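PDB 4D7P: superoxide reductase from Giardia intestinalis, which probably reduces superoxide to hydrogen peroxide at a mononuclear iron centre, as expected for a member of the desulfoferrodoxin family. Local coordinates for residues V38-P41 and K45-I48. Residues are numbered along the deposited sequence; the frame is centred on the assembly and turned at random.
Sequences VMHP and KHYI. With FE (Fe (III) ion), chain B.
His-40 and His-46 meet at the iron, which is bound by His-40 NE2 at 2.2 Å and by His-46 NE2 at 2.1 Å. The shared ligation brings the two NE2 atoms to 3.0 Å without a hydrogen bond between them. The rings form an offset edge-to-face pair with planes at 73°, CE1 of His-40 lying over one face of His-46 toward its rim. His-19 NE2, His-102 ND1 and Cys-99 SG complete the four-histidine, one-cysteine centre of superoxide reductases; here His-40 and His-46 come from the loop joining strands 29-34 and 48-57 of the immunoglobulin-like β-fold.

With CG anti to the backbone N (chi1 -179°), the His-40 ring reaches the iron between Ile-48 CG1, over its centre at 3.8 Å from the centroid in a CH-pi contact, and Pro-41 CD on the opposite face. Its ND1 donates to a lone pair of Pro-41 O (2.6 Å); the oxygen is tilted from the ring plane and the bond bent (141°). This bond helps fix the ring's rotation and may make the imidazole more electron-rich. A water donating to the same carbonyl oxygen accepts from Ile-48 N, bridging the backbones. Farther out, the Asn-100 side chain accepts a hydrogen bond from Tyr-47 N and gives one to Lys-45 O, holding the backbone on both sides of His-46.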
loop_
_atom_site.group_PDB
_atom_site.type_symbol
_atom_site.label_atom_id
_atom_site.label_comp_id
_atom_site.label_asym_id
_atom_site.label_seq_id
_atom_site.Cartn_x
_atom_site.Cartn_y
_atom_site.Cartn_z
ATOM N N VAL A 38 -13.100 19.571 10.565
ATOM C CA VAL A 38 -13.201 19.756 9.120
ATOM C C VAL A 38 -12.519 18.619 8.352
ATOM O O VAL A 38 -11.358 18.289 8.612
ATOM C CB VAL A 38 -12.574 21.082 8.677
ATOM C CG1 VAL A 38 -12.997 21.402 7.258
ATOM C CG2 VAL A 38 -12.968 22.197 9.631
ATOM N N MET A 39 -13.234 18.018 7.411
ATOM C CA MET A 39 -12.642 16.965 6.603
ATOM C C MET A 39 -11.745 17.565 5.535
ATOM O O MET A 39 -12.180 18.422 4.768
ATOM C CB MET A 39 -13.719 16.108 5.958
ATOM C CG MET A 39 -13.161 14.887 5.252
ATOM S SD MET A 39 -12.648 13.556 6.378
ATOM C CE MET A 39 -14.210 13.132 7.151
ATOM N N HIS A 40 -10.495 17.118 5.488
ATOM C CA HIS A 40 -9.543 17.576 4.472
ATOM C C HIS A 40 -10.067 17.296 3.071
ATOM O O HIS A 40 -10.791 16.330 2.879
ATOM C CB HIS A 40 -8.196 16.887 4.679
ATOM C CG HIS A 40 -7.136 17.293 3.701
ATOM N ND1 HIS A 40 -7.054 16.769 2.428
ATOM C CD2 HIS A 40 -6.091 18.148 3.827
ATOM C CE1 HIS A 40 -6.006 17.288 1.811
ATOM N NE2 HIS A 40 -5.404 18.124 2.640
ATOM N N PRO A 41 -9.730 18.156 2.096
ATOM C CA PRO A 41 -10.137 17.889 0.714
ATOM C C PRO A 41 -9.721 16.520 0.173
ATOM O O PRO A 41 -8.759 15.877 0.626
ATOM C CB PRO A 41 -9.448 19.014 -0.071
ATOM C CG PRO A 41 -9.441 20.149 0.893
ATOM C CD PRO A 41 -9.186 19.518 2.248
ATOM N N LYS A 45 -6.070 16.390 -7.419
ATOM C CA LYS A 45 -4.890 17.245 -7.329
ATOM C C LYS A 45 -4.563 17.647 -5.885
ATOM O O LYS A 45 -3.476 18.165 -5.611
ATOM C CB LYS A 45 -5.068 18.495 -8.198
ATOM C CG LYS A 45 -5.120 18.208 -9.695
ATOM C CD LYS A 45 -5.356 19.493 -10.502
ATOM C CE LYS A 45 -5.606 19.169 -11.958
ATOM N NZ LYS A 45 -4.473 18.406 -12.567
ATOM N N HIS A 46 -5.489 17.397 -4.960
ATOM C CA HIS A 46 -5.230 17.658 -3.539
ATOM C C HIS A 46 -5.869 16.573 -2.681
ATOM O O HIS A 46 -7.101 16.432 -2.648
ATOM C CB HIS A 46 -5.753 19.035 -3.116
ATOM C CG HIS A 46 -5.376 19.420 -1.710
ATOM N ND1 HIS A 46 -6.056 20.380 -0.993
ATOM C CD2 HIS A 46 -4.393 18.966 -0.896
ATOM C CE1 HIS A 46 -5.499 20.514 0.200
ATOM N NE2 HIS A 46 -4.493 19.663 0.289
ATOM N N TYR A 47 -5.037 15.807 -1.989
ATOM C CA TYR A 47 -5.528 14.626 -1.296
ATOM C C TYR A 47 -4.635 14.221 -0.133
ATOM O O TYR A 47 -3.438 14.500 -0.132
ATOM C CB TYR A 47 -5.650 13.464 -2.281
ATOM C CG TYR A 47 -4.365 13.152 -3.056
ATOM C CD1 TYR A 47 -3.443 12.247 -2.555
ATOM C CD2 TYR A 47 -4.092 13.750 -4.284
ATOM C CE1 TYR A 47 -2.285 11.944 -3.244
ATOM C CE2 TYR A 47 -2.910 13.447 -4.998
ATOM C CZ TYR A 47 -2.017 12.534 -4.455
ATOM O OH TYR A 47 -0.845 12.194 -5.112
ATOM N N ILE A 48 -5.229 13.588 0.870
ATOM C CA ILE A 48 -4.443 12.827 1.818
ATOM C C ILE A 48 -4.445 11.404 1.288
ATOM O O ILE A 48 -5.495 10.758 1.165
ATOM C CB ILE A 48 -4.989 12.910 3.250
ATOM C CG1 ILE A 48 -4.585 14.256 3.859
ATOM C CG2 ILE A 48 -4.441 11.768 4.109
ATOM C CD1 ILE A 48 -5.322 14.573 5.155
HETATM FE FE FE B . -3.630 19.392 2.191
HETATM O O HOH W 1 -8.084 13.276 0.708
#